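YfhH hypothetical protein (Bacillus subtilis, PDB 1SF9) is of unknown function but is a putative transcriptional regulator that pairs a helical N-terminal region with a small antiparallel beta-sheet region. Local coordinates at residues Tyr73-Glu84 and Thr96-Phe104. Numbering follows the deposited sequence.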
ATOM      1  N   TYR A  73       3.605   2.864   5.920  1.00  9.11           N
ATOM      2  CA  TYR A  73       4.789   3.158   6.725  1.00 10.20           C
ATOM      3  C   TYR A  73       4.482   3.860   8.032  1.00 10.42           C
ATOM      4  O   TYR A  73       5.331   3.909   8.919  1.00 12.27           O
ATOM      5  CB  TYR A  73       5.813   3.964   5.912  1.00 10.58           C
ATOM      6  CG  TYR A  73       6.625   3.095   4.981  1.00  9.36           C
ATOM      7  CD1 TYR A  73       6.164   2.800   3.685  1.00 10.92           C
ATOM      8  CD2 TYR A  73       7.830   2.513   5.398  1.00  8.44           C
ATOM      9  CE1 TYR A  73       6.870   1.950   2.846  1.00 11.92           C
ATOM     10  CE2 TYR A  73       8.548   1.668   4.555  1.00 11.24           C
ATOM     11  CZ  TYR A  73       8.055   1.389   3.281  1.00 13.93           C
ATOM     12  OH  TYR A  73       8.748   0.519   2.486  1.00 12.65           O
ATOM     13  N   LEU A  74       3.276   4.407   8.156  1.00 11.06           N
ATOM     14  CA  LEU A  74       2.846   5.064   9.393  1.00 13.89           C
ATOM     15  C   LEU A  74       2.334   4.041  10.390  1.00 15.85           C
ATOM     16  O   LEU A  74       2.329   4.277  11.595  1.00 16.48           O
ATOM     17  CB  LEU A  74       1.705   6.034   9.114  1.00 14.43           C
ATOM     18  CG  LEU A  74       2.095   7.423   8.624  1.00 16.61           C
ATOM     19  CD1 LEU A  74       0.820   8.199   8.296  1.00 19.07           C
ATOM     20  CD2 LEU A  74       2.889   8.149   9.720  1.00 18.22           C
ATOM     21  N   LEU A  75       1.886   2.898   9.878  1.00 13.58           N
ATOM     22  CA  LEU A  75       1.341   1.850  10.720  1.00 16.13           C
ATOM     23  C   LEU A  75       2.433   0.991  11.362  1.00 16.60           C
ATOM     24  O   LEU A  75       3.611   1.096  11.014  1.00 18.35           O
ATOM     25  CB  LEU A  75       0.377   0.999   9.886  1.00 14.83           C
ATOM     26  CG  LEU A  75      -0.796   1.831   9.334  1.00 17.57           C
ATOM     27  CD1 LEU A  75      -1.580   1.050   8.294  1.00 14.07           C
ATOM     28  CD2 LEU A  75      -1.716   2.239  10.489  1.00 15.59           C
ATOM     29  N   ASN A  76       2.051   0.158  12.320  1.00 18.64           N
ATOM     30  CA  ASN A  76       3.022  -0.696  12.986  1.00 18.86           C
ATOM     31  C   ASN A  76       2.709  -2.130  12.596  1.00 17.52           C
ATOM     32  O   ASN A  76       1.642  -2.648  12.912  1.00 17.30           O
ATOM     33  CB  ASN A  76       2.930  -0.541  14.508  1.00 21.67           C
ATOM     34  CG  ASN A  76       4.037  -1.305  15.253  1.00 26.56           C
ATOM     35  OD1 ASN A  76       4.738  -2.155  14.680  1.00 25.67           O
ATOM     36  ND2 ASN A  76       4.186  -1.012  16.546  1.00 29.57           N
ATOM     37  N   PRO A  77       3.636  -2.787  11.889  1.00 18.03           N
ATOM     38  CA  PRO A  77       3.394  -4.169  11.482  1.00 15.89           C
ATOM     39  C   PRO A  77       2.962  -5.073  12.629  1.00 19.30           C
ATOM     40  O   PRO A  77       2.202  -6.004  12.421  1.00 16.57           O
ATOM     41  CB  PRO A  77       4.738  -4.605  10.880  1.00 18.88           C
ATOM     42  CG  PRO A  77       5.344  -3.320  10.405  1.00 17.32           C
ATOM     43  CD  PRO A  77       4.984  -2.338  11.492  1.00 20.32           C
ATOM     44  N   GLU A  78       3.429  -4.806  13.847  1.00 21.46           N
ATOM     45  CA  GLU A  78       3.051  -5.680  14.954  1.00 24.02           C
ATOM     46  C   GLU A  78       1.587  -5.592  15.364  1.00 22.64           C
ATOM     47  O   GLU A  78       1.113  -6.399  16.169  1.00 23.29           O
ATOM     48  CB  GLU A  78       3.976  -5.470  16.167  1.00 29.07           C
ATOM     49  CG  GLU A  78       4.185  -4.046  16.599  1.00 33.73           C
ATOM     50  CD  GLU A  78       5.276  -3.920  17.661  1.00 38.15           C
ATOM     51  OE1 GLU A  78       6.421  -4.356  17.407  1.00 42.57           O
ATOM     52  OE2 GLU A  78       4.992  -3.385  18.750  1.00 40.34           O
ATOM     53  N   ASP A  79       0.855  -4.639  14.797  1.00 19.57           N
ATOM     54  CA  ASP A  79      -0.566  -4.532  15.106  1.00 17.36           C
ATOM     55  C   ASP A  79      -1.405  -5.432  14.192  1.00 18.16           C
ATOM     56  O   ASP A  79      -2.636  -5.426  14.260  1.00 18.01           O
ATOM     57  CB  ASP A  79      -1.057  -3.096  14.970  1.00 20.05           C
ATOM     58  CG  ASP A  79      -0.447  -2.173  16.005  1.00 22.76           C
ATOM     59  OD1 ASP A  79      -0.087  -2.660  17.092  1.00 25.01           O
ATOM     60  OD2 ASP A  79      -0.348  -0.970  15.726  1.00 23.02           O
ATOM     61  N   TYR A  80      -0.728  -6.208  13.348  1.00 12.57           N
ATOM     62  CA  TYR A  80      -1.378  -7.123  12.419  1.00 14.49           C
ATOM     63  C   TYR A  80      -0.943  -8.520  12.804  1.00 14.52           C
ATOM     64  O   TYR A  80       0.223  -8.753  13.137  1.00 18.50           O
ATOM     65  CB  TYR A  80      -1.029  -6.763  11.022  1.00 12.23           C
ATOM     66  CG  TYR A  80      -1.541  -5.369  10.738  1.00 11.37           C
ATOM     67  CD1 TYR A  80      -2.806  -5.202  10.179  1.00 11.65           C
ATOM     68  CD2 TYR A  80      -0.746  -4.264  11.047  1.00  9.40           C
ATOM     69  CE1 TYR A  80      -3.293  -3.919   9.940  1.00 14.27           C
ATOM     70  CE2 TYR A  80      -1.233  -2.978  10.813  1.00 13.66           C
ATOM     71  CZ  TYR A  80      -2.510  -2.804  10.263  1.00 12.34           C
ATOM     72  OH  TYR A  80      -2.994  -1.554  10.053  1.00 15.04           O
ATOM     73  N   SER A  81      -1.870  -9.465  12.761  1.00 12.10           N
ATOM     74  CA  SER A  81      -1.536 -10.795  13.212  1.00 12.30           C
ATOM     75  C   SER A  81      -1.634 -11.937  12.238  1.00  9.73           C
ATOM     76  O   SER A  81      -2.657 -12.097  11.612  1.00  8.80           O
ATOM     77  CB  SER A  81      -2.437 -11.184  14.396  1.00 15.10           C
ATOM     78  OG  SER A  81      -2.379 -10.239  15.438  1.00 18.05           O
ATOM     79  N   PRO A  82      -0.569 -12.743  12.101  1.00  9.29           N
ATOM     80  CA  PRO A  82      -0.638 -13.889  11.197  1.00  8.48           C
ATOM     81  C   PRO A  82      -1.802 -14.771  11.711  1.00  8.65           C
ATOM     82  O   PRO A  82      -1.967 -14.966  12.926  1.00 10.19           O
ATOM     83  CB  PRO A  82       0.722 -14.558  11.392  1.00 10.28           C
ATOM     84  CG  PRO A  82       1.629 -13.394  11.597  1.00  8.81           C
ATOM     85  CD  PRO A  82       0.830 -12.438  12.462  1.00  9.79           C
ATOM     86  N   GLY A  83      -2.615 -15.274  10.797  1.00  7.89           N
ATOM     87  CA  GLY A  83      -3.725 -16.114  11.186  1.00  7.88           C
ATOM     88  C   GLY A  83      -5.036 -15.388  11.315  1.00  9.34           C
ATOM     89  O   GLY A  83      -6.094 -16.032  11.362  1.00 10.50           O
ATOM     90  N   GLU A  84      -4.980 -14.059  11.397  0.70  7.62           N
ATOM     91  CA  GLU A  84      -6.187 -13.244  11.501  0.70  7.49           C
ATOM     92  C   GLU A  84      -6.660 -12.879  10.091  0.70  8.51           C
ATOM     93  O   GLU A  84      -5.862 -12.805   9.155  0.70  6.45           O
ATOM     94  CB  GLU A  84      -5.918 -11.969  12.319  0.70  9.05           C
ATOM     95  CG  GLU A  84      -7.199 -11.138  12.572  0.70 13.48           C
ATOM     96  CD  GLU A  84      -7.005  -9.986  13.560  0.70 18.17           C
ATOM     97  OE1 GLU A  84      -6.226 -10.143  14.520  0.70 18.59           O
ATOM     98  OE2 GLU A  84      -7.655  -8.934  13.378  0.70 19.92           O
ATOM     99  N   THR A  96      -6.649 -13.330   4.747  1.00  4.33           N
ATOM    100  CA  THR A  96      -6.049 -13.971   5.908  1.00  4.90           C
ATOM    101  C   THR A  96      -4.534 -13.821   5.814  1.00  3.66           C
ATOM    102  O   THR A  96      -3.926 -14.163   4.803  1.00  6.33           O
ATOM    103  CB  THR A  96      -6.439 -15.458   5.938  1.00  5.30           C
ATOM    104  OG1 THR A  96      -7.882 -15.557   5.976  1.00  5.15           O
ATOM    105  CG2 THR A  96      -5.807 -16.158   7.144  1.00  6.91           C
ATOM    106  N   ILE A  97      -3.922 -13.316   6.880  1.00  4.21           N
ATOM    107  CA  ILE A  97      -2.480 -13.114   6.873  1.00  5.49           C
ATOM    108  C   ILE A  97      -1.696 -14.406   7.152  1.00  6.38           C
ATOM    109  O   ILE A  97      -2.020 -15.144   8.074  1.00  7.64           O
ATOM    110  CB  ILE A  97      -2.075 -12.086   7.939  1.00  5.35           C
ATOM    111  CG1 ILE A  97      -2.717 -10.738   7.606  1.00  3.79           C
ATOM    112  CG2 ILE A  97      -0.526 -11.920   7.990  1.00  6.48           C
ATOM    113  CD1 ILE A  97      -2.192  -9.582   8.504  1.00  7.23           C
ATOM    114  N   SER A  98      -0.675 -14.668   6.341  1.00  5.24           N
ATOM    115  CA  SER A  98       0.194 -15.831   6.542  1.00  8.62           C
ATOM    116  C   SER A  98       1.388 -15.337   7.363  1.00  6.30           C
ATOM    117  O   SER A  98       1.809 -15.969   8.349  1.00  7.51           O
ATOM    118  CB  SER A  98       0.667 -16.413   5.211  1.00  9.32           C
ATOM    119  OG  SER A  98      -0.432 -16.999   4.506  1.00  9.38           O
ATOM    120  N   TYR A  99       1.969 -14.221   6.917  1.00  5.05           N
ATOM    121  CA  TYR A  99       3.078 -13.614   7.648  1.00  4.46           C
ATOM    122  C   TYR A  99       3.293 -12.181   7.200  1.00  6.16           C
ATOM    123  O   TYR A  99       2.718 -11.711   6.204  1.00  6.58           O
ATOM    124  CB  TYR A  99       4.404 -14.402   7.475  1.00  4.55           C
ATOM    125  CG  TYR A  99       4.907 -14.463   6.058  1.00  6.51           C
ATOM    126  CD1 TYR A  99       5.788 -13.497   5.562  1.00  8.38           C
ATOM    127  CD2 TYR A  99       4.477 -15.464   5.199  1.00  8.06           C
ATOM    128  CE1 TYR A  99       6.229 -13.543   4.227  1.00 10.73           C
ATOM    129  CE2 TYR A  99       4.908 -15.505   3.862  1.00  9.68           C
ATOM    130  CZ  TYR A  99       5.781 -14.543   3.397  1.00 11.57           C
ATOM    131  OH  TYR A  99       6.198 -14.602   2.079  1.00 14.96           O
ATOM    132  N   LEU A 100       4.108 -11.466   7.955  1.00  6.60           N
ATOM    133  CA  LEU A 100       4.401 -10.075   7.628  1.00  8.83           C
ATOM    134  C   LEU A 100       5.845  -9.941   7.176  1.00  9.15           C
ATOM    135  O   LEU A 100       6.713 -10.709   7.611  1.00  9.99           O
ATOM    136  CB  LEU A 100       4.205  -9.187   8.858  1.00  8.20           C
ATOM    137  CG  LEU A 100       2.813  -9.204   9.513  1.00 12.63           C
ATOM    138  CD1 LEU A 100       2.872  -8.507  10.846  1.00 19.23           C
ATOM    139  CD2 LEU A 100       1.827  -8.520   8.589  1.00 11.99           C
ATOM    140  N   ASN A 101       6.093  -9.001   6.258  1.00  6.94           N
ATOM    141  CA  ASN A 101       7.472  -8.722   5.849  1.00  8.86           C
ATOM    142  C   ASN A 101       7.489  -7.259   5.413  1.00  9.63           C
ATOM    143  O   ASN A 101       6.770  -6.867   4.496  1.00  8.95           O
ATOM    144  CB  ASN A 101       7.943  -9.618   4.716  1.00 11.76           C
ATOM    145  CG  ASN A 101       9.430  -9.445   4.457  1.00 16.30           C
ATOM    146  OD1 ASN A 101      10.178  -9.138   5.372  1.00 20.27           O
ATOM    147  ND2 ASN A 101       9.850  -9.650   3.230  1.00 24.02           N
ATOM    148  N   GLY A 102       8.302  -6.456   6.084  1.00  7.32           N
ATOM    149  CA  GLY A 102       8.333  -5.046   5.771  1.00  8.47           C
ATOM    150  C   GLY A 102       6.966  -4.460   6.093  1.00  9.91           C
ATOM    151  O   GLY A 102       6.411  -4.711   7.171  1.00 11.41           O
ATOM    152  N   VAL A 103       6.414  -3.677   5.167  1.00  7.14           N
ATOM    153  CA  VAL A 103       5.092  -3.093   5.385  1.00  6.30           C
ATOM    154  C   VAL A 103       4.004  -3.896   4.667  1.00  5.65           C
ATOM    155  O   VAL A 103       2.885  -3.424   4.500  1.00  6.25           O
ATOM    156  CB  VAL A 103       5.027  -1.597   4.926  1.00  7.90           C
ATOM    157  CG1 VAL A 103       6.078  -0.787   5.699  1.00 12.31           C
ATOM    158  CG2 VAL A 103       5.242  -1.470   3.443  1.00  7.85           C
ATOM    159  N   PHE A 104       4.333  -5.118   4.268  1.00  6.29           N
ATOM    160  CA  PHE A 104       3.336  -5.945   3.585  1.00  6.55           C
ATOM    161  C   PHE A 104       2.887  -7.132   4.398  1.00  6.22           C
ATOM    162  O   PHE A 104       3.594  -7.638   5.281  1.00  7.17           O
ATOM    163  CB  PHE A 104       3.889  -6.473   2.251  1.00  7.54           C
ATOM    164  CG  PHE A 104       4.086  -5.405   1.211  1.00  9.88           C
ATOM    165  CD1 PHE A 104       3.042  -5.065   0.365  1.00  8.41           C
ATOM    166  CD2 PHE A 104       5.294  -4.700   1.128  1.00 12.97           C
ATOM    167  CE1 PHE A 104       3.191  -4.006  -0.573  1.00 14.03           C
ATOM    168  CE2 PHE A 104       5.451  -3.650   0.200  1.00 14.13           C
ATOM    169  CZ  PHE A 104       4.396  -3.308  -0.640  1.00 14.14           C
TER
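Two backbone hydrogen bonds fasten the linker 73-84 to strand 94-101: G83 N donates to I97 O at 2.8 Å, and I97 N donates to E84 O at 3.0 Å. Both lie just ahead of strand 85-88, where the chain coming out of the type II turn from S81 to E84 meets strand 94-101, its antiparallel neighbour in the sheet. The region is a worked example of how a connection between a helical part and a small beta-sheet can be laid along the sheet it joins. I97 points at the linker and is buried there; with CG1 anti to its carbonyl carbon (chi1 -63°), CD1 reaches Y80 CB while CG2 lies 3.8 Å from P82 CA. P82 leans over the strand, its CB 3.5 Å from S98 O, in the classic beta bulge where S98 and Y99 face W106. L100 is inserted under the 3-10 turn 77-79: its CD2 packs on Y80 CB, and its CD1 comes within 3.0 Å of P77 O, with Y80 O a little farther off. At the far end P77 CG rests 3.7 Å from G102 O, in the type II' turn that leads into strand 104-109. There V103 meets Y73, on helix 57-74, in a CH-pi contact: CG1 sits 3.6 Å from the ring centroid, only 10° off the normal, while CG2 lies on the same side of the ring, displaced towards CE1, 3.8 Å away.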